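PDB 1VR0: probable 2-phosphosulfolactate phosphatase from Clostridium acetobutylicum, which probably catalyses the magnesium-dependent hydrolysis of (2R)-O-phospho-3-sulfolactate to (2R)-3-sulfolactate and phosphate. Local coordinates for residues V45-L50 against V135-A140; M39-S44 against K223-Y228; V141-V146 against M179-K184; V152-A157 against I169-I174; G123-R128 against P239-G244. All coordinates share one frame; numbering follows the deposited sequence.

Contact 1: V45-L50 against V135-A140; sequences VITTAL and VLNGEA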
# COMPACT_ATOMS: atom_id res chain seq x y z
N VAL A 45 6.11 -18.13 -13.72
CA VAL A 45 5.83 -19.48 -14.17
C VAL A 45 4.76 -19.46 -15.28
O VAL A 45 4.96 -19.96 -16.38
CB VAL A 45 5.37 -20.40 -13.02
CG1 VAL A 45 4.69 -21.59 -13.56
CG2 VAL A 45 6.56 -20.81 -12.13
N ILE A 46 3.62 -18.88 -15.01
CA ILE A 46 2.55 -18.86 -15.99
C ILE A 46 3.05 -18.30 -17.34
O ILE A 46 2.80 -18.89 -18.39
CB ILE A 46 1.36 -18.06 -15.49
CG1 ILE A 46 0.69 -18.83 -14.35
CG2 ILE A 46 0.35 -17.82 -16.61
CD1 ILE A 46 0.05 -17.95 -13.33
N THR A 47 3.74 -17.16 -17.28
CA THR A 47 4.26 -16.50 -18.44
C THR A 47 5.23 -17.41 -19.23
O THR A 47 5.15 -17.50 -20.45
CB THR A 47 5.00 -15.22 -18.01
OG1 THR A 47 4.06 -14.30 -17.44
CG2 THR A 47 5.67 -14.54 -19.21
N THR A 48 6.13 -18.07 -18.51
CA THR A 48 7.11 -18.93 -19.12
C THR A 48 6.44 -20.17 -19.77
O THR A 48 6.71 -20.51 -20.94
CB THR A 48 8.17 -19.32 -18.08
OG1 THR A 48 8.86 -18.15 -17.64
CG2 THR A 48 9.19 -20.32 -18.64
N ALA A 49 5.58 -20.81 -19.01
CA ALA A 49 4.95 -22.01 -19.46
C ALA A 49 4.18 -21.79 -20.76
O ALA A 49 4.34 -22.57 -21.72
CB ALA A 49 4.03 -22.51 -18.38
N LEU A 50 3.36 -20.73 -20.78
CA LEU A 50 2.56 -20.40 -21.95
C LEU A 50 3.40 -20.01 -23.16
O LEU A 50 3.10 -20.43 -24.28
CB LEU A 50 1.55 -19.31 -21.59
CG LEU A 50 0.37 -19.97 -20.89
CD1 LEU A 50 -0.30 -19.06 -19.97
CD2 LEU A 50 -0.62 -20.51 -21.92
N VAL A 135 8.21 -9.46 -14.76
CA VAL A 135 9.35 -8.77 -15.39
C VAL A 135 9.59 -9.29 -16.80
O VAL A 135 9.92 -8.52 -17.71
CB VAL A 135 10.66 -8.89 -14.54
CG1 VAL A 135 11.80 -8.09 -15.15
CG2 VAL A 135 10.41 -8.39 -13.16
N LEU A 136 9.42 -10.59 -16.96
CA LEU A 136 9.74 -11.26 -18.22
C LEU A 136 8.92 -10.75 -19.38
O LEU A 136 9.43 -10.69 -20.49
CB LEU A 136 9.48 -12.76 -18.08
CG LEU A 136 10.23 -13.51 -17.00
CD1 LEU A 136 9.51 -14.82 -16.69
CD2 LEU A 136 11.66 -13.71 -17.43
N ASN A 137 7.65 -10.40 -19.15
CA ASN A 137 6.79 -9.88 -20.22
C ASN A 137 6.28 -8.45 -19.99
O ASN A 137 5.27 -8.04 -20.57
CB ASN A 137 5.63 -10.85 -20.51
CG ASN A 137 4.59 -10.87 -19.41
OD1 ASN A 137 4.82 -10.40 -18.32
ND2 ASN A 137 3.43 -11.43 -19.72
N GLY A 138 7.01 -7.69 -19.19
CA GLY A 138 6.63 -6.33 -18.82
C GLY A 138 6.35 -5.42 -20.00
O GLY A 138 5.29 -4.82 -20.06
N GLU A 139 7.28 -5.35 -20.95
CA GLU A 139 7.07 -4.52 -22.12
C GLU A 139 5.81 -4.95 -22.90
O GLU A 139 5.00 -4.10 -23.31
CB GLU A 139 8.29 -4.58 -23.06
CG GLU A 139 9.57 -3.94 -22.52
CD GLU A 139 9.63 -2.41 -22.65
OE1 GLU A 139 8.73 -1.79 -23.24
OE2 GLU A 139 10.61 -1.79 -22.18
N ALA A 140 5.66 -6.24 -23.11
CA ALA A 140 4.53 -6.72 -23.88
C ALA A 140 3.22 -6.43 -23.16
O ALA A 140 2.21 -6.14 -23.79
CB ALA A 140 4.68 -8.21 -24.17

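Contact 2: M39-S44 against K223-Y228; sequences MLRATS and KKDFEY. With 3SL ((2R)-3-sulfolactic acid), chain E.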
# COMPACT_ATOMS: atom_id res chain seq x y z
N MSE A 39 5.75 -12.02 -9.15
CA MSE A 39 6.94 -12.30 -9.98
C MSE A 39 7.84 -13.39 -9.42
O MSE A 39 8.59 -14.05 -10.18
CB MSE A 39 7.75 -11.03 -10.25
CG MSE A 39 8.23 -10.36 -9.00
SE MSE A 39 9.84 -9.24 -9.27
CE MSE A 39 11.00 -10.57 -10.13
N LEU A 40 7.78 -13.60 -8.11
CA LEU A 40 8.57 -14.65 -7.48
C LEU A 40 7.62 -15.56 -6.78
O LEU A 40 7.49 -15.46 -5.54
CB LEU A 40 9.57 -14.06 -6.48
CG LEU A 40 10.74 -13.35 -7.16
CD1 LEU A 40 11.64 -12.59 -6.17
CD2 LEU A 40 11.57 -14.31 -7.97
N ARG A 41 6.96 -16.49 -7.50
CA ARG A 41 7.28 -16.90 -8.88
C ARG A 41 6.09 -17.20 -9.77
O ARG A 41 6.28 -17.42 -10.97
CB ARG A 41 8.16 -18.16 -8.86
CG ARG A 41 9.55 -17.99 -8.24
CD ARG A 41 10.19 -19.34 -7.95
NE ARG A 41 9.53 -20.05 -6.84
CZ ARG A 41 9.70 -21.34 -6.55
NH1 ARG A 41 9.05 -21.88 -5.53
NH2 ARG A 41 10.52 -22.10 -7.26
N ALA A 42 4.87 -17.19 -9.23
CA ALA A 42 3.68 -17.70 -9.98
C ALA A 42 3.44 -17.08 -11.37
O ALA A 42 3.20 -17.81 -12.31
CB ALA A 42 2.40 -17.58 -9.16
N THR A 43 3.50 -15.76 -11.50
CA THR A 43 3.24 -15.16 -12.80
C THR A 43 4.44 -15.28 -13.72
O THR A 43 4.28 -15.18 -14.93
CB THR A 43 2.79 -13.71 -12.74
OG1 THR A 43 3.73 -12.92 -11.99
CG2 THR A 43 1.45 -13.65 -12.09
N SER A 44 5.63 -15.49 -13.15
CA SER A 44 6.80 -15.82 -13.97
C SER A 44 6.68 -17.23 -14.52
O SER A 44 7.08 -17.49 -15.66
CB SER A 44 8.09 -15.65 -13.16
OG SER A 44 8.23 -14.29 -12.82
N LYS A 223 18.25 -19.21 -5.97
CA LYS A 223 19.05 -18.19 -6.64
C LYS A 223 18.84 -18.18 -8.16
O LYS A 223 18.66 -17.12 -8.75
CB LYS A 223 20.53 -18.40 -6.31
CG LYS A 223 21.40 -17.21 -6.67
CD LYS A 223 22.89 -17.53 -6.59
CE LYS A 223 23.74 -16.30 -6.93
NZ LYS A 223 25.19 -16.65 -7.10
N LYS A 224 18.84 -19.36 -8.79
CA LYS A 224 18.60 -19.48 -10.23
C LYS A 224 17.24 -18.90 -10.63
O LYS A 224 17.16 -18.17 -11.62
CB LYS A 224 18.63 -20.93 -10.70
CG LYS A 224 19.86 -21.72 -10.32
CD LYS A 224 20.80 -21.90 -11.47
CE LYS A 224 21.99 -22.82 -11.11
NZ LYS A 224 21.66 -24.26 -11.30
N ASP A 225 16.18 -19.26 -9.91
CA ASP A 225 14.85 -18.74 -10.23
C ASP A 225 14.82 -17.23 -10.07
O ASP A 225 14.25 -16.53 -10.90
CB ASP A 225 13.76 -19.35 -9.35
CG ASP A 225 13.42 -20.81 -9.69
OD1 ASP A 225 13.72 -21.35 -10.81
OD2 ASP A 225 12.82 -21.43 -8.80
N PHE A 226 15.45 -16.73 -9.00
CA PHE A 226 15.52 -15.29 -8.73
C PHE A 226 16.18 -14.52 -9.90
O PHE A 226 15.67 -13.50 -10.36
CB PHE A 226 16.27 -15.01 -7.41
CG PHE A 226 16.70 -13.58 -7.24
CD1 PHE A 226 15.78 -12.61 -6.97
CD2 PHE A 226 18.03 -13.21 -7.40
CE1 PHE A 226 16.16 -11.27 -6.86
CE2 PHE A 226 18.43 -11.86 -7.28
CZ PHE A 226 17.48 -10.90 -7.02
N GLU A 227 17.33 -15.00 -10.38
CA GLU A 227 18.02 -14.30 -11.45
C GLU A 227 17.20 -14.34 -12.74
O GLU A 227 17.21 -13.38 -13.52
CB GLU A 227 19.38 -14.92 -11.76
CG GLU A 227 20.21 -15.26 -10.55
CD GLU A 227 21.36 -14.32 -10.35
OE1 GLU A 227 22.49 -14.78 -10.58
OE2 GLU A 227 21.12 -13.14 -9.95
N TYR A 228 16.54 -15.47 -12.98
CA TYR A 228 15.75 -15.65 -14.17
C TYR A 228 14.54 -14.70 -14.16
O TYR A 228 14.30 -14.00 -15.14
CB TYR A 228 15.31 -17.13 -14.28
CG TYR A 228 14.32 -17.35 -15.37
CD1 TYR A 228 14.74 -17.52 -16.69
CD2 TYR A 228 12.96 -17.33 -15.12
CE1 TYR A 228 13.83 -17.69 -17.72
CE2 TYR A 228 12.03 -17.50 -16.15
CZ TYR A 228 12.49 -17.69 -17.44
OH TYR A 228 11.60 -17.89 -18.48
O11 3SL E . 6.22 -18.45 0.07
C1 3SL E . 6.94 -18.77 -0.90
O12 3SL E . 8.18 -18.94 -0.85
C2 3SL E . 6.24 -18.95 -2.19
O2 3SL E . 5.27 -17.91 -2.29
C3 3SL E . 7.29 -18.90 -3.29
S 3SL E . 6.60 -18.85 -4.80
O3S 3SL E . 6.62 -20.19 -5.41
O1S 3SL E . 5.29 -18.10 -4.86
O2S 3SL E . 7.53 -18.13 -5.67

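Contact 3: V141-V146 against M179-K184; sequences VAEKIV and MDRMKK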
# COMPACT_ATOMS: atom_id res chain seq x y z
N VAL A 141 3.23 -6.49 -21.82
CA VAL A 141 2.04 -6.15 -21.03
C VAL A 141 1.66 -4.68 -21.22
O VAL A 141 0.49 -4.33 -21.30
CB VAL A 141 2.27 -6.40 -19.53
CG1 VAL A 141 1.12 -5.88 -18.73
CG2 VAL A 141 2.51 -7.90 -19.25
N ALA A 142 2.67 -3.82 -21.25
CA ALA A 142 2.44 -2.41 -21.40
C ALA A 142 1.81 -2.17 -22.76
O ALA A 142 0.88 -1.40 -22.90
CB ALA A 142 3.72 -1.67 -21.24
N GLU A 143 2.30 -2.89 -23.76
CA GLU A 143 1.74 -2.76 -25.09
C GLU A 143 0.28 -3.20 -25.14
O GLU A 143 -0.52 -2.53 -25.76
CB GLU A 143 2.57 -3.55 -26.06
CG GLU A 143 2.00 -3.48 -27.43
CD GLU A 143 3.01 -3.80 -28.48
OE1 GLU A 143 4.13 -3.25 -28.40
OE2 GLU A 143 2.68 -4.61 -29.38
N LYS A 144 -0.06 -4.29 -24.45
CA LYS A 144 -1.45 -4.76 -24.39
C LYS A 144 -2.37 -3.81 -23.61
O LYS A 144 -3.52 -3.56 -24.00
CB LYS A 144 -1.50 -6.16 -23.79
CG LYS A 144 -2.87 -6.83 -23.78
CD LYS A 144 -3.41 -7.11 -25.13
CE LYS A 144 -4.82 -7.68 -25.02
NZ LYS A 144 -5.47 -7.86 -26.38
N ILE A 145 -1.85 -3.24 -22.55
CA ILE A 145 -2.55 -2.21 -21.79
C ILE A 145 -2.98 -1.05 -22.64
O ILE A 145 -4.12 -0.60 -22.57
CB ILE A 145 -1.67 -1.73 -20.63
CG1 ILE A 145 -1.66 -2.77 -19.53
CG2 ILE A 145 -2.16 -0.41 -20.08
CD1 ILE A 145 -0.55 -2.54 -18.45
N VAL A 146 -2.08 -0.55 -23.47
CA VAL A 146 -2.37 0.57 -24.35
C VAL A 146 -3.43 0.18 -25.38
O VAL A 146 -4.37 0.92 -25.61
CB VAL A 146 -1.09 1.06 -25.05
CG1 VAL A 146 -1.38 2.11 -26.12
CG2 VAL A 146 -0.13 1.61 -24.01
N MSE A 179 4.31 4.30 -19.70
CA MSE A 179 4.66 5.70 -19.87
C MSE A 179 5.57 5.93 -21.07
O MSE A 179 5.46 6.96 -21.72
CB MSE A 179 5.36 6.22 -18.65
CG MSE A 179 4.50 6.16 -17.40
SE MSE A 179 5.45 6.94 -15.80
CE MSE A 179 5.22 8.94 -16.77
N ASP A 180 6.47 4.99 -21.33
CA ASP A 180 7.28 5.05 -22.53
C ASP A 180 6.39 5.08 -23.78
O ASP A 180 6.73 5.70 -24.76
CB ASP A 180 8.25 3.86 -22.63
CG ASP A 180 9.41 3.93 -21.61
OD1 ASP A 180 9.65 4.97 -20.92
OD2 ASP A 180 10.10 2.88 -21.52
N ARG A 181 5.25 4.41 -23.72
CA ARG A 181 4.31 4.36 -24.84
C ARG A 181 3.24 5.42 -24.82
O ARG A 181 2.61 5.63 -25.82
CB ARG A 181 3.64 3.00 -24.94
CG ARG A 181 4.60 1.94 -25.32
CD ARG A 181 4.18 0.62 -24.82
NE ARG A 181 5.37 -0.17 -24.50
CZ ARG A 181 5.91 -1.06 -25.31
NH1 ARG A 181 5.38 -1.32 -26.52
NH2 ARG A 181 6.98 -1.71 -24.92
N MSE A 182 3.01 6.09 -23.71
CA MSE A 182 2.17 7.29 -23.77
C MSE A 182 2.15 8.25 -22.62
O MSE A 182 2.38 7.87 -21.48
CB MSE A 182 0.75 6.87 -23.94
CG MSE A 182 0.23 6.05 -22.80
SE MSE A 182 -1.68 5.80 -23.25
CE MSE A 182 -2.08 7.38 -24.64
N LYS A 183 1.79 9.49 -22.95
CA LYS A 183 1.74 10.60 -22.01
C LYS A 183 0.33 10.86 -21.42
O LYS A 183 0.21 11.43 -20.33
CB LYS A 183 2.33 11.84 -22.69
CG LYS A 183 3.77 11.60 -23.24
CD LYS A 183 4.63 12.92 -23.29
CE LYS A 183 4.05 13.96 -24.29
NZ LYS A 183 5.10 14.79 -24.95
N LYS A 184 -0.73 10.42 -22.11
CA LYS A 184 -2.11 10.62 -21.60
C LYS A 184 -2.47 9.71 -20.42
O LYS A 184 -3.41 8.94 -20.47
CB LYS A 184 -3.18 10.44 -22.68
CG LYS A 184 -3.08 11.40 -23.78
CD LYS A 184 -4.28 11.32 -24.74
CE LYS A 184 -4.05 12.24 -25.94
NZ LYS A 184 -5.20 13.10 -26.34

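Contact 4: V152-A157 against I169-I174; sequences VVIVNA and ICSGYI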
# COMPACT_ATOMS: atom_id res chain seq x y z
N VAL A 152 -6.65 1.06 -15.71
CA VAL A 152 -5.82 -0.05 -15.31
C VAL A 152 -5.72 -0.14 -13.80
O VAL A 152 -5.65 0.87 -13.13
CB VAL A 152 -4.41 0.11 -15.88
CG1 VAL A 152 -3.50 -1.01 -15.43
CG2 VAL A 152 -4.49 0.11 -17.38
N VAL A 153 -5.73 -1.36 -13.29
CA VAL A 153 -5.32 -1.58 -11.92
C VAL A 153 -4.28 -2.68 -11.92
O VAL A 153 -4.46 -3.73 -12.52
CB VAL A 153 -6.51 -1.87 -10.97
CG1 VAL A 153 -7.30 -3.05 -11.42
CG2 VAL A 153 -6.00 -2.13 -9.57
N ILE A 154 -3.15 -2.43 -11.27
CA ILE A 154 -2.08 -3.41 -11.15
C ILE A 154 -2.22 -4.09 -9.81
O ILE A 154 -2.08 -3.47 -8.76
CB ILE A 154 -0.75 -2.74 -11.35
CG1 ILE A 154 -0.68 -2.30 -12.81
CG2 ILE A 154 0.39 -3.71 -11.12
CD1 ILE A 154 0.43 -1.38 -13.06
N VAL A 155 -2.55 -5.37 -9.86
CA VAL A 155 -2.91 -6.13 -8.67
C VAL A 155 -1.68 -6.92 -8.23
O VAL A 155 -1.36 -7.92 -8.83
CB VAL A 155 -4.09 -7.08 -8.93
CG1 VAL A 155 -4.52 -7.81 -7.66
CG2 VAL A 155 -5.25 -6.33 -9.53
N ASN A 156 -0.96 -6.41 -7.23
CA ASN A 156 0.14 -7.15 -6.63
C ASN A 156 -0.41 -8.32 -5.81
O ASN A 156 -1.34 -8.14 -5.05
CB ASN A 156 0.94 -6.24 -5.69
CG ASN A 156 1.64 -5.12 -6.43
OD1 ASN A 156 1.19 -4.69 -7.48
ND2 ASN A 156 2.76 -4.68 -5.92
N ALA A 157 0.13 -9.51 -5.99
CA ALA A 157 -0.29 -10.64 -5.14
C ALA A 157 0.26 -10.42 -3.73
O ALA A 157 -0.39 -10.75 -2.74
CB ALA A 157 0.19 -11.94 -5.69
N ILE A 169 7.97 -3.31 -7.26
CA ILE A 169 8.91 -2.75 -8.21
C ILE A 169 8.58 -3.22 -9.62
O ILE A 169 8.76 -2.49 -10.60
CB ILE A 169 10.38 -3.05 -7.84
CG1 ILE A 169 11.34 -2.23 -8.73
CG2 ILE A 169 10.70 -4.53 -7.92
CD1 ILE A 169 12.79 -2.11 -8.17
N CYS A 170 8.09 -4.45 -9.72
CA CYS A 170 7.69 -5.00 -10.99
C CYS A 170 6.51 -4.21 -11.53
O CYS A 170 6.49 -3.92 -12.71
CB CYS A 170 7.32 -6.47 -10.83
SG CYS A 170 6.93 -7.24 -12.42
N SER A 171 5.57 -3.83 -10.66
CA SER A 171 4.49 -2.92 -11.06
C SER A 171 5.04 -1.63 -11.63
O SER A 171 4.58 -1.15 -12.64
CB SER A 171 3.62 -2.53 -9.89
OG SER A 171 3.07 -3.67 -9.25
N GLY A 172 6.02 -1.07 -10.95
CA GLY A 172 6.68 0.15 -11.37
C GLY A 172 7.32 0.05 -12.72
O GLY A 172 7.23 0.97 -13.51
N TYR A 173 7.98 -1.07 -12.98
CA TYR A 173 8.60 -1.30 -14.27
C TYR A 173 7.57 -1.27 -15.37
O TYR A 173 7.80 -0.66 -16.44
CB TYR A 173 9.31 -2.66 -14.26
CG TYR A 173 9.73 -3.17 -15.59
CD1 TYR A 173 10.50 -2.40 -16.45
CD2 TYR A 173 9.40 -4.47 -15.98
CE1 TYR A 173 10.93 -2.92 -17.66
CE2 TYR A 173 9.81 -4.98 -17.18
CZ TYR A 173 10.57 -4.21 -18.02
OH TYR A 173 10.96 -4.75 -19.24
N ILE A 174 6.45 -1.93 -15.12
CA ILE A 174 5.40 -2.05 -16.12
C ILE A 174 4.75 -0.68 -16.37
O ILE A 174 4.50 -0.31 -17.51
CB ILE A 174 4.41 -3.13 -15.70
CG1 ILE A 174 5.13 -4.50 -15.78
CG2 ILE A 174 3.17 -3.12 -16.57
CD1 ILE A 174 4.32 -5.69 -15.43

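Contact 5: G123-R128 against P239-G244; sequences GSETAR and PQYTNG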
# COMPACT_ATOMS: atom_id res chain seq x y z
N GLY A 123 -9.15 -13.31 -7.39
CA GLY A 123 -9.67 -12.08 -6.77
C GLY A 123 -9.97 -10.93 -7.73
O GLY A 123 -10.65 -9.99 -7.37
N SER A 124 -9.45 -11.03 -8.96
CA SER A 124 -9.65 -10.02 -9.99
C SER A 124 -10.76 -10.35 -11.01
O SER A 124 -10.94 -9.60 -11.99
CB SER A 124 -8.33 -9.82 -10.71
OG SER A 124 -7.28 -9.69 -9.74
N GLU A 125 -11.54 -11.40 -10.75
CA GLU A 125 -12.59 -11.87 -11.69
C GLU A 125 -13.48 -10.79 -12.31
O GLU A 125 -13.93 -10.94 -13.44
CB GLU A 125 -13.52 -12.88 -11.02
CG GLU A 125 -12.81 -14.14 -10.62
CD GLU A 125 -13.55 -15.37 -11.03
OE1 GLU A 125 -14.72 -15.47 -10.57
OE2 GLU A 125 -12.95 -16.21 -11.78
N THR A 126 -13.79 -9.73 -11.57
CA THR A 126 -14.76 -8.77 -12.09
C THR A 126 -14.18 -7.79 -13.10
O THR A 126 -14.91 -6.92 -13.59
CB THR A 126 -15.42 -7.99 -10.94
OG1 THR A 126 -14.40 -7.46 -10.07
CG2 THR A 126 -16.36 -8.93 -10.16
N ALA A 127 -12.87 -7.88 -13.37
CA ALA A 127 -12.23 -6.95 -14.29
C ALA A 127 -12.70 -7.24 -15.69
O ALA A 127 -13.11 -8.36 -15.98
CB ALA A 127 -10.72 -7.08 -14.21
N ARG A 128 -12.64 -6.24 -16.58
CA ARG A 128 -12.94 -6.49 -17.98
C ARG A 128 -11.92 -7.44 -18.63
O ARG A 128 -12.29 -8.33 -19.39
CB ARG A 128 -13.00 -5.19 -18.77
CG ARG A 128 -13.47 -5.40 -20.22
CD ARG A 128 -13.34 -4.14 -21.01
NE ARG A 128 -14.32 -3.14 -20.60
CZ ARG A 128 -14.29 -1.87 -20.98
NH1 ARG A 128 -13.33 -1.41 -21.77
NH2 ARG A 128 -15.24 -1.05 -20.54
N PRO A 239 -0.32 -13.50 -21.26
CA PRO A 239 -1.41 -14.40 -20.92
C PRO A 239 -2.61 -13.68 -20.33
O PRO A 239 -2.48 -12.61 -19.72
CB PRO A 239 -0.81 -15.33 -19.86
CG PRO A 239 0.66 -15.16 -19.97
CD PRO A 239 0.89 -13.77 -20.47
N GLN A 240 -3.77 -14.27 -20.51
CA GLN A 240 -4.99 -13.63 -20.13
C GLN A 240 -5.90 -14.65 -19.47
O GLN A 240 -6.11 -15.73 -20.00
CB GLN A 240 -5.59 -13.03 -21.37
CG GLN A 240 -6.58 -12.00 -21.08
CD GLN A 240 -6.76 -10.98 -22.20
OE1 GLN A 240 -6.00 -10.93 -23.19
NE2 GLN A 240 -7.78 -10.14 -22.02
N TYR A 241 -6.42 -14.30 -18.30
CA TYR A 241 -7.35 -15.15 -17.55
C TYR A 241 -8.78 -14.84 -17.99
O TYR A 241 -9.20 -13.70 -17.99
CB TYR A 241 -7.17 -14.92 -16.03
CG TYR A 241 -8.14 -15.66 -15.12
CD1 TYR A 241 -8.07 -17.03 -14.96
CD2 TYR A 241 -9.11 -14.98 -14.40
CE1 TYR A 241 -8.94 -17.69 -14.15
CE2 TYR A 241 -9.99 -15.65 -13.56
CZ TYR A 241 -9.90 -17.01 -13.46
OH TYR A 241 -10.77 -17.71 -12.65
N THR A 242 -9.51 -15.87 -18.39
CA THR A 242 -10.83 -15.73 -18.96
C THR A 242 -11.61 -16.99 -18.64
O THR A 242 -11.16 -18.04 -19.03
CB THR A 242 -10.75 -15.61 -20.51
OG1 THR A 242 -9.91 -14.50 -20.88
CG2 THR A 242 -12.13 -15.44 -21.12
N ASN A 243 -12.74 -16.87 -17.95
CA ASN A 243 -13.59 -18.01 -17.64
C ASN A 243 -12.81 -19.15 -17.00
O ASN A 243 -12.89 -20.28 -17.45
CB ASN A 243 -14.29 -18.51 -18.91
CG ASN A 243 -15.17 -17.46 -19.56
OD1 ASN A 243 -15.85 -16.69 -18.89
ND2 ASN A 243 -15.17 -17.44 -20.88
N GLY A 244 -12.01 -18.84 -15.99
CA GLY A 244 -11.28 -19.87 -15.23
C GLY A 244 -10.03 -20.46 -15.85
O GLY A 244 -9.44 -21.39 -15.30

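Contact 1: V45-L50 against V135-A140
Thr47, within helix 42-51, faces Asn137 with their CA atoms 7.3 Å apart. On the second segment the backbone makes a type I beta turn from Val135 to Gly138, which leads directly into helix 138-148; Asn137 holds the N-cap position, although its side chain makes no capping bond. Between the segments the contact is one of van der Waals packing. The methyl CG2 of Thr47 lies against the amide of Asn137, 3.8 Å from Asn137 CG, and Thr47 OG1 is 3.7 Å from Asn137 ND2. With Asn137 CG placed between its own backbone N and carbonyl carbon (chi1 72°), the amide is swung out toward the threonine. Leu136, within the turn, adds a second touch, its CD1 methyl coming to 3.5 Å from Thr48 OG1. The polar ends are satisfied by other partners: Thr47 OG1 and Thr48 OG1 bond to the carbonyls of Thr43 and Ser44, while Asn137 uses ND2 for the carbonyls of Leu237 and Ile132 and OD1 for Ser134. The whole junction is buried, with strand 109-113 packed against helix 42-51 through Val45, Ile46 and Ala49, and helix 165-181 against Val135 and Glu139.

Contact 2: M39-S44 against K223-Y228
A cis peptide bond joins Leu40 to Arg41, the two residues whose side chains touch residues 223-228, and it comes directly before the N-cap of helix 42-51. Arg41 spans the space between bound (2R)-3-sulfolactic acid and the helix. Its chain bends at chi3, and the guanidinium then serves two anions at its edge: NE and NH1 approach the sulfonate, NH1 at 3.0 Å from O3S, while NH2 forms a salt bridge with Asp225, 2.8 Å from OD2. That oxygen is met nearly along its C-O direction, but the bond is bent, with an N-H...O angle of 145° and OD2 tilted 20° from the guanidinium plane. The other oxygen of Asp225, OD1, is hydrogen-bonded to Ser96. Beside the charged pair, Leu40 supplies the apolar part, its CD1 reaching the edge of the Phe226 ring at 4.2 Å from CD1. Asp225 thus lies in the second shell of the ligand, which is consistent with its limiting the rotation of the guanidinium together with the sulfonate.

Contact 3: V141-V146 against M179-K184
Arg181, of the segment 179-184, lays one face of its guanidinium over the backbone of helix 138-148, where Glu143 N sits 4.0 Å above the plane, offset toward the rim. The Arg181 chain, bent at chi3, runs over that helix past Val146 and Ala142: its CB passes Val146 CG2 at 4.1 Å, and NE comes to 3.9 Å from Ala142 CB. At the far end NH1 meets Glu143, whose extended chain, with CG anti to the backbone N (chi1 178°), runs back beside the guanidinium: OE1 is 3.0 Å from NH1, and Glu143 CB lies 3.6 Å from the same nitrogen. This is a salt bridge with the carboxylate and guanidinium planes turned 55° apart. The other terminal nitrogen, NH2, forms a salt bridge with Glu139, one turn earlier on helix 138-148, whose modelled length is doubtful. The stem of Arg181 adds to the packing between the helices, and its charge probably offsets part of the negative charge that Glu139 and Glu143 bring together on one face of helix 138-148.

Contact 4: V152-A157 against I169-I174
Ile154 and Asn156, on strand 152-156, both meet Ser171 of helix 165-181, the helix that follows the strand in a beta-alpha-beta crossover to the parallel strand 185-187, passing over strand 13-18 on the way. The polar part of the contact rests on one hydroxyl. Ser171 OG lies 2.8 Å from Asn156 OD1, but its single proton also has Asp167 O, one helical turn back, as an acceptor; which of the two receives it is open, and the bond to Asn156 is therefore not certain. Asn156 CG is anti to its carbonyl carbon (chi1 -66°), which brings the amide near the helix, and a chi2 of 28° presents OD1 to the serine. Asp167 is a magnesium ligand and the side chain of Asn156 lies about 7 Å from the metal, so the serine may link the end of the strand to the helix turn that carries this ligand. The apolar part belongs to Ile154, which points at the helix from the middle of the strand and, with strands 13-18 and 33-37 flanking it, buries the serine. Its CG2 methyl packs 3.7 Å from Ser171 CB and 3.3 Å from OG, and its CD1 reaches 4.2 Å from the carbonyl oxygen of Ser171.

Contact 5: G123-R128 against P239-G244
Tyr241 is the residue through which 239-244 touches Glu125 of 123-128. The segment enters at Pro239, which packs beside strand 129-133, and Gln240 leads into the short strand 240-242, antiparallel to it; its backbone pairs with Leu247. Next comes Tyr241. Its CG is anti to the backbone N (chi1 175°), which carries the ring out to the loop between helix 117-123 and strand 129-133, where Ser124 to Ala127 form a type I beta turn closed by the bond from Ala127 N to Ser124 O. The phenol OH donates to Glu125 OE2 at 2.8 Å, meeting that oxygen nearly along its C-O line. OE2 lies in the ring plane at its edge, 3.5 Å from CE2, and the carboxylate is turned 38° from the ring. The bent chain of Glu125 brings it there from the solvent-facing side, whereas Tyr241 is buried. Lys122 NZ also bonds to the tyrosine hydroxyl, and it forms a long, weak ion pair with Glu125. Beyond Thr242, Asn243 and Gly244 both have positive phi and reverse the chain, as expected of the tight loop of a beta hairpin, here joining strand 240-242 to strand 245-246 at the edge of the mixed sheet.

In the fold
Contacts 1 and 2 share helix 42-51, with centres 11 Å apart, and meet through Thr48 and Tyr228. Contacts 3 and 4 share helix 165-181, centres 13 Å apart, and contact 4 is nested in the chain loop closed by contact 3, which itself lies within that of contact 2. Contact 1 closes before contacts 3 and 4 open, and contact 5 crosses contacts 1 and 2. Contacts 4 and 5 both reach the seven-stranded mixed sheet, centres about 16 Å apart. Contact 2 thus stands at the sulfolactate pocket and contact 4 near the magnesium, while contact 3 joins helices 138-148 and 165-181, and contact 5 joins the 123-128 loop to strand 240-242, next to the edge strand.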